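Side-chain contacts in RNase NGR3 (Nicotiana glutinosa, PDB 1VD3), which probably cleaves RNA as an endoribonuclease of the RNase T2 family and is seen here with the nucleotide 2'-UMP in its pocket: residues S123-N128 against Y174-C179; K130-T135 against K148-E153; E77-S82 against A115-R120. All coordinates share one frame; numbering follows the deposited sequence.

Interaction 1. Residues S123-N128 against Y174-C179; sequences SNLLEN and YQVYLC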
ATOM      1  N   SER A 123      10.575   1.074  -3.401  1.00 19.57           N
ATOM      2  CA  SER A 123      10.396   1.845  -2.175  1.00 19.13           C
ATOM      3  C   SER A 123      11.129   1.191  -1.008  1.00 20.24           C
ATOM      4  O   SER A 123      11.528   1.871  -0.071  1.00 14.69           O
ATOM      5  CB  SER A 123       8.909   2.025  -1.854  1.00 15.75           C
ATOM      6  OG  SER A 123       8.283   0.793  -1.568  1.00 17.72           O
ATOM      7  N   ASN A 124      11.279  -0.129  -1.065  1.00 21.81           N
ATOM      8  CA  ASN A 124      12.029  -0.878  -0.053  1.00 22.34           C
ATOM      9  C   ASN A 124      11.834  -0.318   1.361  1.00 21.10           C
ATOM     10  O   ASN A 124      12.805  -0.046   2.070  1.00 19.50           O
ATOM     11  CB  ASN A 124      13.512  -0.819  -0.448  1.00 25.93           C
ATOM     12  CG  ASN A 124      14.341  -1.913   0.185  1.00 30.22           C
ATOM     13  OD1 ASN A 124      13.938  -3.075   0.219  1.00 32.74           O
ATOM     14  ND2 ASN A 124      15.526  -1.549   0.667  1.00 34.97           N
ATOM     15  N   LEU A 125      10.579  -0.171   1.777  1.00 17.56           N
ATOM     16  CA  LEU A 125      10.263   0.404   3.084  1.00 16.74           C
ATOM     17  C   LEU A 125      10.858  -0.291   4.308  1.00 17.26           C
ATOM     18  O   LEU A 125      11.451   0.364   5.167  1.00 14.94           O
ATOM     19  CB  LEU A 125       8.746   0.501   3.263  1.00 15.65           C
ATOM     20  CG  LEU A 125       7.956   1.319   2.233  1.00 16.54           C
ATOM     21  CD1 LEU A 125       6.494   1.350   2.647  1.00 13.51           C
ATOM     22  CD2 LEU A 125       8.510   2.737   2.134  1.00 16.06           C
ATOM     23  N   LEU A 126      10.681  -1.602   4.398  1.00 18.77           N
ATOM     24  CA  LEU A 126      11.186  -2.363   5.538  1.00 22.93           C
ATOM     25  C   LEU A 126      12.679  -2.144   5.756  1.00 22.98           C
ATOM     26  O   LEU A 126      13.120  -1.847   6.868  1.00 21.08           O
ATOM     27  CB  LEU A 126      10.911  -3.855   5.337  1.00 23.57           C
ATOM     28  CG  LEU A 126      11.167  -4.779   6.531  1.00 25.10           C
ATOM     29  CD1 LEU A 126      10.233  -4.413   7.677  1.00 21.27           C
ATOM     30  CD2 LEU A 126      10.942  -6.226   6.109  1.00 28.02           C
ATOM     31  N   GLU A 127      13.451  -2.288   4.684  1.00 26.99           N
ATOM     32  CA  GLU A 127      14.896  -2.117   4.752  1.00 30.53           C
ATOM     33  C   GLU A 127      15.325  -0.670   4.981  1.00 30.06           C
ATOM     34  O   GLU A 127      16.331  -0.410   5.647  1.00 28.95           O
ATOM     35  CB  GLU A 127      15.537  -2.659   3.476  1.00 34.27           C
ATOM     36  CG  GLU A 127      15.265  -4.138   3.247  1.00 42.38           C
ATOM     37  CD  GLU A 127      15.810  -5.009   4.364  1.00 46.21           C
ATOM     38  OE1 GLU A 127      17.044  -5.006   4.568  1.00 47.83           O
ATOM     39  OE2 GLU A 127      15.007  -5.695   5.036  1.00 47.14           O
ATOM     40  N   ASN A 128      14.578   0.281   4.430  1.00 27.92           N
ATOM     41  CA  ASN A 128      14.933   1.677   4.640  1.00 27.90           C
ATOM     42  C   ASN A 128      14.779   2.013   6.118  1.00 26.54           C
ATOM     43  O   ASN A 128      15.550   2.801   6.671  1.00 24.97           O
ATOM     44  CB  ASN A 128      14.055   2.600   3.792  1.00 26.76           C
ATOM     45  CG  ASN A 128      14.557   2.728   2.368  1.00 31.24           C
ATOM     46  OD1 ASN A 128      15.756   2.896   2.137  1.00 28.66           O
ATOM     47  ND2 ASN A 128      13.642   2.662   1.404  1.00 30.57           N
ATOM     48  N   TYR A 174      -0.040   2.335   9.894  1.00 15.68           N
ATOM     49  CA  TYR A 174      -0.967   1.453   9.194  1.00 14.70           C
ATOM     50  C   TYR A 174      -0.693   1.405   7.698  1.00 14.76           C
ATOM     51  O   TYR A 174      -0.501   0.326   7.136  1.00 14.80           O
ATOM     52  CB  TYR A 174      -2.405   1.906   9.468  1.00 15.76           C
ATOM     53  CG  TYR A 174      -3.479   1.171   8.685  1.00 18.65           C
ATOM     54  CD1 TYR A 174      -3.576  -0.223   8.719  1.00 21.08           C
ATOM     55  CD2 TYR A 174      -4.411   1.877   7.924  1.00 18.22           C
ATOM     56  CE1 TYR A 174      -4.579  -0.890   8.008  1.00 25.43           C
ATOM     57  CE2 TYR A 174      -5.412   1.224   7.215  1.00 20.84           C
ATOM     58  CZ  TYR A 174      -5.493  -0.154   7.257  1.00 23.61           C
ATOM     59  OH  TYR A 174      -6.485  -0.788   6.546  1.00 24.18           O
ATOM     60  N   GLN A 175      -0.684   2.567   7.047  1.00 12.77           N
ATOM     61  CA  GLN A 175      -0.407   2.609   5.617  1.00 13.62           C
ATOM     62  C   GLN A 175       0.582   3.708   5.255  1.00 13.07           C
ATOM     63  O   GLN A 175       0.698   4.718   5.949  1.00 14.77           O
ATOM     64  CB  GLN A 175      -1.710   2.765   4.820  1.00 13.72           C
ATOM     65  CG  GLN A 175      -2.587   1.518   4.911  1.00 14.78           C
ATOM     66  CD  GLN A 175      -3.754   1.521   3.944  1.00 14.42           C
ATOM     67  OE1 GLN A 175      -4.071   0.494   3.347  1.00 16.07           O
ATOM     68  NE2 GLN A 175      -4.407   2.667   3.796  1.00 11.37           N
ATOM     69  N   VAL A 176       1.316   3.490   4.171  1.00 13.57           N
ATOM     70  CA  VAL A 176       2.301   4.456   3.714  1.00 10.91           C
ATOM     71  C   VAL A 176       1.973   4.856   2.289  1.00 11.83           C
ATOM     72  O   VAL A 176       1.869   4.004   1.404  1.00 12.22           O
ATOM     73  CB  VAL A 176       3.729   3.865   3.749  1.00 11.50           C
ATOM     74  CG1 VAL A 176       4.729   4.894   3.232  1.00 13.27           C
ATOM     75  CG2 VAL A 176       4.082   3.456   5.175  1.00 11.86           C
ATOM     76  N   TYR A 177       1.804   6.155   2.076  1.00 12.60           N
ATOM     77  CA  TYR A 177       1.481   6.676   0.755  1.00 12.90           C
ATOM     78  C   TYR A 177       2.676   7.366   0.121  1.00 13.40           C
ATOM     79  O   TYR A 177       3.322   8.200   0.748  1.00 14.04           O
ATOM     80  CB  TYR A 177       0.345   7.707   0.835  1.00 11.93           C
ATOM     81  CG  TYR A 177      -1.000   7.179   1.287  1.00 10.70           C
ATOM     82  CD1 TYR A 177      -1.165   6.643   2.559  1.00 13.21           C
ATOM     83  CD2 TYR A 177      -2.125   7.284   0.461  1.00 12.85           C
ATOM     84  CE1 TYR A 177      -2.411   6.226   3.011  1.00 14.64           C
ATOM     85  CE2 TYR A 177      -3.381   6.872   0.905  1.00 14.20           C
ATOM     86  CZ  TYR A 177      -3.515   6.344   2.184  1.00 17.97           C
ATOM     87  OH  TYR A 177      -4.747   5.936   2.651  1.00 20.03           O
ATOM     88  N   LEU A 178       2.949   7.019  -1.131  1.00 14.71           N
ATOM     89  CA  LEU A 178       4.018   7.638  -1.905  1.00 14.52           C
ATOM     90  C   LEU A 178       3.368   7.971  -3.243  1.00 17.24           C
ATOM     91  O   LEU A 178       2.384   7.340  -3.623  1.00 16.51           O
ATOM     92  CB  LEU A 178       5.187   6.667  -2.109  1.00 14.09           C
ATOM     93  CG  LEU A 178       6.077   6.427  -0.882  1.00 14.24           C
ATOM     94  CD1 LEU A 178       7.059   5.308  -1.169  1.00 15.01           C
ATOM     95  CD2 LEU A 178       6.821   7.712  -0.534  1.00 15.87           C
ATOM     96  N   CYS A 179       3.892   8.964  -3.951  1.00 15.13           N
ATOM     97  CA  CYS A 179       3.318   9.330  -5.237  1.00 13.67           C
ATOM     98  C   CYS A 179       4.192   8.906  -6.401  1.00 15.58           C
ATOM     99  O   CYS A 179       5.418   8.913  -6.302  1.00 14.38           O
ATOM    100  CB  CYS A 179       3.043  10.835  -5.286  1.00 16.21           C
ATOM    101  SG  CYS A 179       1.664  11.247  -4.174  1.00 16.91           S
TER
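L125 meets V176 where the start of helix 125-131 packs on strand 171-181, part of the antiparallel sheet in the alpha+beta fold of the RNase T2 family. The ends of the two side chains meet head on. CD1 of L125 lies 3.9 Å from CB of V176 and 4.0 Å from its CG1. CG2 of V176 is at a similar distance from that methyl, 4.1 Å, so CD1 rests against the branch point of the valine rather than on one methyl alone. In L125, CG stands opposite the carbonyl carbon (chi1 -58°) and chi2 is extended, which carries CD1 out to the strand. L125 CD2 makes a looser contact with CD1 of L178, at 4.4 Å.

Four side chains carry the contact, and all are buried. No hydrogen bond crosses between 123-128 and 174-179. I151 of helix 144-155 touches both L125 and V176, and P159 touches both V176 and L178. S123 closes the preceding helix, 109-123. Its chi1 of 65° turns the hydroxyl back over its own backbone. There OG bonds Q15 NE2 of strand 10-16 and the carbonyl oxygens of F119 and R120. With OG engaged there, S123 offers its methylene to the strand: CB lies 3.8 Å from L178 CD1.

Interaction 2. Residues K130-T135 against K148-E153; sequences KNAEIT and KKAIEE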
ATOM      1  N   LYS A 130      15.032  -0.233   8.621  1.00 27.03           N
ATOM      2  CA  LYS A 130      16.089  -0.937   9.344  1.00 28.16           C
ATOM      3  C   LYS A 130      17.358  -0.099   9.332  1.00 29.21           C
ATOM      4  O   LYS A 130      18.029   0.046  10.352  1.00 30.35           O
ATOM      5  CB  LYS A 130      16.368  -2.300   8.706  1.00 29.86           C
ATOM      6  CG  LYS A 130      15.248  -3.310   8.888  1.00 32.72           C
ATOM      7  CD  LYS A 130      15.648  -4.679   8.354  1.00 38.56           C
ATOM      8  CE  LYS A 130      14.513  -5.681   8.489  1.00 37.29           C
ATOM      9  NZ  LYS A 130      14.895  -7.011   7.952  1.00 38.67           N
ATOM     10  N   ASN A 131      17.682   0.456   8.170  1.00 30.74           N
ATOM     11  CA  ASN A 131      18.865   1.292   8.034  1.00 32.80           C
ATOM     12  C   ASN A 131      18.870   2.409   9.069  1.00 33.98           C
ATOM     13  O   ASN A 131      19.932   2.885   9.471  1.00 34.55           O
ATOM     14  CB  ASN A 131      18.925   1.887   6.628  1.00 35.56           C
ATOM     15  CG  ASN A 131      19.246   0.851   5.573  1.00 37.29           C
ATOM     16  OD1 ASN A 131      19.184  -0.355   5.831  1.00 38.89           O
ATOM     17  ND2 ASN A 131      19.585   1.310   4.375  1.00 37.30           N
ATOM     18  N   ALA A 132      17.680   2.820   9.504  1.00 32.74           N
ATOM     19  CA  ALA A 132      17.543   3.886  10.493  1.00 30.47           C
ATOM     20  C   ALA A 132      17.265   3.317  11.882  1.00 28.89           C
ATOM     21  O   ALA A 132      16.854   4.042  12.786  1.00 28.90           O
ATOM     22  CB  ALA A 132      16.416   4.839  10.083  1.00 31.39           C
ATOM     23  N   GLU A 133      17.490   2.016  12.033  1.00 27.62           N
ATOM     24  CA  GLU A 133      17.284   1.309  13.299  1.00 30.94           C
ATOM     25  C   GLU A 133      15.831   1.222  13.749  1.00 29.74           C
ATOM     26  O   GLU A 133      15.549   1.054  14.935  1.00 27.18           O
ATOM     27  CB  GLU A 133      18.119   1.943  14.414  1.00 35.84           C
ATOM     28  CG  GLU A 133      19.620   1.814  14.221  1.00 41.13           C
ATOM     29  CD  GLU A 133      20.388   2.068  15.503  1.00 44.32           C
ATOM     30  OE1 GLU A 133      20.249   3.171  16.076  1.00 47.76           O
ATOM     31  OE2 GLU A 133      21.128   1.161  15.940  1.00 46.76           O
ATOM     32  N   ILE A 134      14.910   1.332  12.801  1.00 28.31           N
ATOM     33  CA  ILE A 134      13.492   1.249  13.115  1.00 25.39           C
ATOM     34  C   ILE A 134      13.021  -0.153  12.749  1.00 25.21           C
ATOM     35  O   ILE A 134      12.888  -0.488  11.573  1.00 24.41           O
ATOM     36  CB  ILE A 134      12.690   2.303  12.321  1.00 23.83           C
ATOM     37  CG1 ILE A 134      13.199   3.701  12.677  1.00 21.01           C
ATOM     38  CG2 ILE A 134      11.207   2.176  12.633  1.00 22.65           C
ATOM     39  CD1 ILE A 134      12.546   4.814  11.894  1.00 20.09           C
ATOM     40  N   THR A 135      12.790  -0.971  13.769  1.00 23.92           N
ATOM     41  CA  THR A 135      12.355  -2.343  13.575  1.00 24.39           C
ATOM     42  C   THR A 135      11.089  -2.638  14.373  1.00 23.60           C
ATOM     43  O   THR A 135      10.809  -1.987  15.384  1.00 22.10           O
ATOM     44  CB  THR A 135      13.467  -3.328  13.999  1.00 26.56           C
ATOM     45  OG1 THR A 135      13.823  -3.087  15.364  1.00 28.07           O
ATOM     46  CG2 THR A 135      14.703  -3.140  13.127  1.00 26.59           C
ATOM     47  N   LYS A 148       9.247   8.860   8.944  1.00 17.80           N
ATOM     48  CA  LYS A 148       9.086   9.599   7.699  1.00 20.29           C
ATOM     49  C   LYS A 148      10.430   9.923   7.044  1.00 22.00           C
ATOM     50  O   LYS A 148      10.599   9.754   5.834  1.00 20.98           O
ATOM     51  CB  LYS A 148       8.298  10.891   7.948  1.00 22.18           C
ATOM     52  CG  LYS A 148       6.827  10.657   8.291  1.00 22.67           C
ATOM     53  CD  LYS A 148       6.114  11.944   8.693  1.00 25.79           C
ATOM     54  CE  LYS A 148       6.093  12.964   7.568  1.00 27.44           C
ATOM     55  NZ  LYS A 148       5.352  12.481   6.372  1.00 27.85           N
ATOM     56  N   LYS A 149      11.391  10.378   7.843  1.00 22.54           N
ATOM     57  CA  LYS A 149      12.703  10.727   7.310  1.00 23.01           C
ATOM     58  C   LYS A 149      13.450   9.513   6.781  1.00 22.93           C
ATOM     59  O   LYS A 149      14.135   9.594   5.760  1.00 24.65           O
ATOM     60  CB  LYS A 149      13.553  11.421   8.376  1.00 25.38           C
ATOM     61  CG  LYS A 149      13.059  12.802   8.769  1.00 28.51           C
ATOM     62  CD  LYS A 149      14.062  13.484   9.693  1.00 36.86           C
ATOM     63  CE  LYS A 149      13.570  14.847  10.149  1.00 39.29           C
ATOM     64  NZ  LYS A 149      12.323  14.740  10.959  1.00 45.08           N
ATOM     65  N   ALA A 150      13.318   8.389   7.475  1.00 21.23           N
ATOM     66  CA  ALA A 150      13.990   7.165   7.060  1.00 22.50           C
ATOM     67  C   ALA A 150      13.491   6.718   5.688  1.00 24.16           C
ATOM     68  O   ALA A 150      14.274   6.294   4.835  1.00 23.10           O
ATOM     69  CB  ALA A 150      13.758   6.067   8.084  1.00 20.41           C
ATOM     70  N   ILE A 151      12.183   6.802   5.481  1.00 21.40           N
ATOM     71  CA  ILE A 151      11.603   6.413   4.202  1.00 21.52           C
ATOM     72  C   ILE A 151      12.010   7.439   3.148  1.00 22.28           C
ATOM     73  O   ILE A 151      12.375   7.090   2.023  1.00 22.64           O
ATOM     74  CB  ILE A 151      10.056   6.350   4.285  1.00 18.75           C
ATOM     75  CG1 ILE A 151       9.639   5.206   5.214  1.00 19.08           C
ATOM     76  CG2 ILE A 151       9.462   6.166   2.890  1.00 20.21           C
ATOM     77  CD1 ILE A 151       8.162   5.125   5.494  1.00 21.10           C
ATOM     78  N   GLU A 152      11.953   8.708   3.528  1.00 22.69           N
ATOM     79  CA  GLU A 152      12.301   9.799   2.634  1.00 28.23           C
ATOM     80  C   GLU A 152      13.727   9.669   2.106  1.00 31.72           C
ATOM     81  O   GLU A 152      13.977   9.890   0.923  1.00 30.92           O
ATOM     82  CB  GLU A 152      12.115  11.133   3.360  1.00 30.76           C
ATOM     83  CG  GLU A 152      12.373  12.360   2.516  1.00 36.51           C
ATOM     84  CD  GLU A 152      11.908  13.630   3.203  1.00 41.67           C
ATOM     85  OE1 GLU A 152      12.262  13.834   4.384  1.00 42.82           O
ATOM     86  OE2 GLU A 152      11.190  14.425   2.563  1.00 45.63           O
ATOM     87  N   GLU A 153      14.666   9.299   2.971  1.00 34.73           N
ATOM     88  CA  GLU A 153      16.047   9.158   2.526  1.00 39.99           C
ATOM     89  C   GLU A 153      16.197   8.014   1.531  1.00 39.53           C
ATOM     90  O   GLU A 153      16.935   8.129   0.552  1.00 42.53           O
ATOM     91  CB  GLU A 153      16.991   8.915   3.708  1.00 40.96           C
ATOM     92  CG  GLU A 153      18.454   8.873   3.277  1.00 50.08           C
ATOM     93  CD  GLU A 153      19.411   8.578   4.414  1.00 53.14           C
ATOM     94  OE1 GLU A 153      19.364   7.457   4.965  1.00 55.68           O
ATOM     95  OE2 GLU A 153      20.213   9.472   4.754  1.00 56.97           O
TER
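A132 and A150 bring the two backbones close, with their CA atoms 5.9 Å apart. Helix 125-131 ends here in a Schellman motif, beside helix 144-155. E133 is the C-prime residue of the motif, with a positive phi of 67°. Its N bonds K130 O at 2.6 Å, and I134 N bonds L129 O. The chain continues as loop. Across from it, 148-153 is regular helix, with E152 N bonded to K148 O and E153 N to K149 O. No hydrogen bond joins the two segments.

The contact is small and apolar, and centres on the A150 methyl. A132 and A150 both point their CB atoms at the other segment. A132 lies at the exposed border, whereas A150 is buried. Two small side chains make the near approach of the backbones possible. I134 follows the reversal and points back toward helix 144-155. Its CG1 lies opposite the carbonyl carbon (chi1 -60°) and chi2 is extended, bringing CD1 to the same methyl. I134 also touches S146 and I147 of that helix. L129 packs on both I134 and A150. A150 CB thus meets A132 CB at 3.5 Å and I134 CD1 at 4.2 Å.

Interaction 3. Residues E77-S82 against A115-R120; sequences EKNWPS and AALDFR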
ATOM      1  N   GLU A  77       0.421 -13.118  -4.202  1.00 17.75           N
ATOM      2  CA  GLU A  77      -0.185 -13.727  -3.023  1.00 19.96           C
ATOM      3  C   GLU A  77       0.635 -13.351  -1.801  1.00 19.30           C
ATOM      4  O   GLU A  77       0.117 -13.302  -0.689  1.00 20.22           O
ATOM      5  CB  GLU A  77      -0.234 -15.253  -3.161  1.00 20.98           C
ATOM      6  CG  GLU A  77      -1.050 -15.735  -4.345  1.00 23.56           C
ATOM      7  CD  GLU A  77      -1.170 -17.245  -4.394  1.00 30.56           C
ATOM      8  OE1 GLU A  77      -0.138 -17.933  -4.253  1.00 32.05           O
ATOM      9  OE2 GLU A  77      -2.298 -17.745  -4.581  1.00 36.79           O
ATOM     10  N   LYS A  78       1.917 -13.068  -2.014  1.00 22.02           N
ATOM     11  CA  LYS A  78       2.795 -12.708  -0.907  1.00 22.41           C
ATOM     12  C   LYS A  78       3.046 -11.214  -0.730  1.00 21.79           C
ATOM     13  O   LYS A  78       3.304 -10.764   0.383  1.00 23.52           O
ATOM     14  CB  LYS A  78       4.137 -13.433  -1.038  1.00 25.59           C
ATOM     15  CG  LYS A  78       4.055 -14.930  -0.770  1.00 31.17           C
ATOM     16  CD  LYS A  78       5.432 -15.530  -0.562  1.00 38.03           C
ATOM     17  CE  LYS A  78       5.344 -17.017  -0.238  1.00 41.76           C
ATOM     18  NZ  LYS A  78       6.684 -17.601   0.069  1.00 41.60           N
ATOM     19  N   ASN A  79       2.974 -10.447  -1.812  1.00 20.35           N
ATOM     20  CA  ASN A  79       3.227  -9.011  -1.724  1.00 20.38           C
ATOM     21  C   ASN A  79       1.980  -8.143  -1.842  1.00 18.19           C
ATOM     22  O   ASN A  79       2.048  -6.928  -1.636  1.00 14.30           O
ATOM     23  CB  ASN A  79       4.238  -8.578  -2.792  1.00 23.48           C
ATOM     24  CG  ASN A  79       5.601  -9.217  -2.601  1.00 28.78           C
ATOM     25  OD1 ASN A  79       6.085  -9.357  -1.478  1.00 28.88           O
ATOM     26  ND2 ASN A  79       6.232  -9.597  -3.705  1.00 27.99           N
ATOM     27  N   TRP A  80       0.852  -8.768  -2.169  1.00 16.03           N
ATOM     28  CA  TRP A  80      -0.413  -8.052  -2.318  1.00 17.17           C
ATOM     29  C   TRP A  80      -1.551  -8.940  -1.818  1.00 17.17           C
ATOM     30  O   TRP A  80      -2.554  -9.146  -2.508  1.00 15.43           O
ATOM     31  CB  TRP A  80      -0.643  -7.716  -3.791  1.00 16.27           C
ATOM     32  CG  TRP A  80      -1.656  -6.639  -4.028  1.00 16.23           C
ATOM     33  CD1 TRP A  80      -2.708  -6.301  -3.223  1.00 16.76           C
ATOM     34  CD2 TRP A  80      -1.718  -5.768  -5.161  1.00 15.60           C
ATOM     35  NE1 TRP A  80      -3.420  -5.264  -3.789  1.00 17.19           N
ATOM     36  CE2 TRP A  80      -2.834  -4.922  -4.978  1.00 13.27           C
ATOM     37  CE3 TRP A  80      -0.937  -5.621  -6.317  1.00 17.25           C
ATOM     38  CZ2 TRP A  80      -3.191  -3.940  -5.912  1.00 15.87           C
ATOM     39  CZ3 TRP A  80      -1.293  -4.645  -7.247  1.00 15.91           C
ATOM     40  CH2 TRP A  80      -2.412  -3.818  -7.035  1.00 16.32           C
ATOM     41  N   PRO A  81      -1.416  -9.471  -0.597  1.00 19.41           N
ATOM     42  CA  PRO A  81      -2.444 -10.342  -0.031  1.00 19.06           C
ATOM     43  C   PRO A  81      -3.714  -9.625   0.403  1.00 19.93           C
ATOM     44  O   PRO A  81      -3.723  -8.409   0.601  1.00 17.56           O
ATOM     45  CB  PRO A  81      -1.729 -10.958   1.160  1.00 20.73           C
ATOM     46  CG  PRO A  81      -0.939  -9.789   1.671  1.00 19.93           C
ATOM     47  CD  PRO A  81      -0.352  -9.211   0.394  1.00 19.09           C
ATOM     48  N   SER A  82      -4.793 -10.388   0.526  1.00 18.71           N
ATOM     49  CA  SER A  82      -6.048  -9.842   1.017  1.00 19.37           C
ATOM     50  C   SER A  82      -6.130 -10.339   2.454  1.00 19.87           C
ATOM     51  O   SER A  82      -6.000 -11.533   2.705  1.00 21.31           O
ATOM     52  CB  SER A  82      -7.241 -10.378   0.231  1.00 22.05           C
ATOM     53  OG  SER A  82      -8.447  -9.960   0.847  1.00 23.26           O
ATOM     54  N   ALA A 115       3.765  -2.779 -12.271  1.00 11.21           N
ATOM     55  CA  ALA A 115       4.147  -1.476 -11.743  1.00 12.17           C
ATOM     56  C   ALA A 115       4.059  -1.490 -10.219  1.00 13.18           C
ATOM     57  O   ALA A 115       4.988  -1.073  -9.536  1.00 12.87           O
ATOM     58  CB  ALA A 115       3.233  -0.390 -12.311  1.00 11.55           C
ATOM     59  N   ALA A 116       2.936  -1.974  -9.693  1.00 14.53           N
ATOM     60  CA  ALA A 116       2.741  -2.038  -8.249  1.00 15.29           C
ATOM     61  C   ALA A 116       3.851  -2.861  -7.604  1.00 15.95           C
ATOM     62  O   ALA A 116       4.447  -2.454  -6.601  1.00 12.88           O
ATOM     63  CB  ALA A 116       1.383  -2.651  -7.930  1.00 13.08           C
ATOM     64  N   LEU A 117       4.120  -4.026  -8.181  1.00 14.70           N
ATOM     65  CA  LEU A 117       5.163  -4.902  -7.664  1.00 14.98           C
ATOM     66  C   LEU A 117       6.525  -4.211  -7.727  1.00 14.71           C
ATOM     67  O   LEU A 117       7.308  -4.279  -6.773  1.00 14.47           O
ATOM     68  CB  LEU A 117       5.199  -6.213  -8.463  1.00 17.33           C
ATOM     69  CG  LEU A 117       3.963  -7.112  -8.335  1.00 17.89           C
ATOM     70  CD1 LEU A 117       4.079  -8.277  -9.304  1.00 21.01           C
ATOM     71  CD2 LEU A 117       3.827  -7.618  -6.903  1.00 21.16           C
ATOM     72  N   ASP A 118       6.807  -3.547  -8.844  1.00 14.43           N
ATOM     73  CA  ASP A 118       8.082  -2.849  -9.006  1.00 15.93           C
ATOM     74  C   ASP A 118       8.260  -1.711  -8.008  1.00 16.28           C
ATOM     75  O   ASP A 118       9.331  -1.554  -7.420  1.00 16.28           O
ATOM     76  CB  ASP A 118       8.229  -2.288 -10.422  1.00 18.23           C
ATOM     77  CG  ASP A 118       8.497  -3.364 -11.459  1.00 21.85           C
ATOM     78  OD1 ASP A 118       8.806  -4.510 -11.067  1.00 20.30           O
ATOM     79  OD2 ASP A 118       8.411  -3.057 -12.667  1.00 18.49           O
ATOM     80  N   PHE A 119       7.224  -0.903  -7.818  1.00 15.10           N
ATOM     81  CA  PHE A 119       7.347   0.202  -6.881  1.00 14.62           C
ATOM     82  C   PHE A 119       7.417  -0.242  -5.430  1.00 14.22           C
ATOM     83  O   PHE A 119       7.996   0.453  -4.598  1.00 14.91           O
ATOM     84  CB  PHE A 119       6.220   1.214  -7.107  1.00 14.82           C
ATOM     85  CG  PHE A 119       6.425   2.049  -8.337  1.00 18.14           C
ATOM     86  CD1 PHE A 119       5.646   1.858  -9.472  1.00 18.78           C
ATOM     87  CD2 PHE A 119       7.447   2.991  -8.379  1.00 19.28           C
ATOM     88  CE1 PHE A 119       5.887   2.589 -10.633  1.00 18.37           C
ATOM     89  CE2 PHE A 119       7.696   3.728  -9.538  1.00 21.74           C
ATOM     90  CZ  PHE A 119       6.914   3.525 -10.667  1.00 19.26           C
ATOM     91  N   ARG A 120       6.835  -1.395  -5.113  1.00 13.01           N
ATOM     92  CA  ARG A 120       6.915  -1.877  -3.742  1.00 15.27           C
ATOM     93  C   ARG A 120       8.390  -2.211  -3.491  1.00 16.35           C
ATOM     94  O   ARG A 120       8.960  -1.867  -2.451  1.00 17.35           O
ATOM     95  CB  ARG A 120       6.071  -3.142  -3.539  1.00 13.13           C
ATOM     96  CG  ARG A 120       5.876  -3.492  -2.060  1.00 15.00           C
ATOM     97  CD  ARG A 120       5.478  -4.943  -1.866  1.00 16.94           C
ATOM     98  NE  ARG A 120       6.589  -5.832  -2.195  1.00 22.58           N
ATOM     99  CZ  ARG A 120       7.580  -6.138  -1.363  1.00 26.74           C
ATOM    100  NH1 ARG A 120       7.604  -5.640  -0.130  1.00 27.15           N
ATOM    101  NH2 ARG A 120       8.565  -6.923  -1.774  1.00 25.97           N
TER
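The amide of N79 stacks over one face of the R120 guanidinium, the two planes 17° apart. OD1 of N79 sits 3.3 Å over the guanidinium plane, nearer its border than its centre. It lies 3.5 Å from R120 NH2, but the geometry is unsuited to a hydrogen bond. N79 CG is equally near R120 NE, at 3.5 Å. The side chains cross at about a right angle. The R120 side chain leaves the helix with CG opposite the backbone N (chi1 -167°), then bends at chi3 (69°) to lay its flat end against the amide. Its NH1 forms a salt bridge with D39. NE is buried and has no partner in the model. The W80 indole meets the A116 methyl obliquely, with CZ3 3.4 Å from A116 CB.

This packing joins the C-terminal end of helix 73-79 to helix 109-123, beside strands 10-16 and 41-48 of the RNase T2 fold. W80 is the first residue past the shorter helix. Its ring meets W94 edge-to-face and also touches F93 and E97, all of helix 91-102; E97 is a predicted active-site residue. Replacing R120 with a leucine would probably deprive D39 of its charged partner and N79 of the flat group beneath its amide. L117 adds an apolar contact beside the stack, its CD2 4.2 Å from N79 CB.

Interactions 1 and 2 share helix 125-131 and touch, with centres 10 Å apart. I151 links them: its CG2 lies 3.6 Å from L125 CD2, and its CD1 lies 4.1 Å from V176 CG1. Interaction 2 falls within the stretch of chain that interaction 1 closes. Interaction 3 precedes both, its centre 12 Å from that of interaction 1. Helix 109-123 ends at S123, where interaction 1 begins. Interactions 2 and 3 do not touch. The W80 side chain is about 8 Å from the bound 2'-UMP and about 4 Å from that of E97. The V176 side chain is about 9 Å from that of H43, also predicted as active-site. Interaction 2 lies away from the known sites.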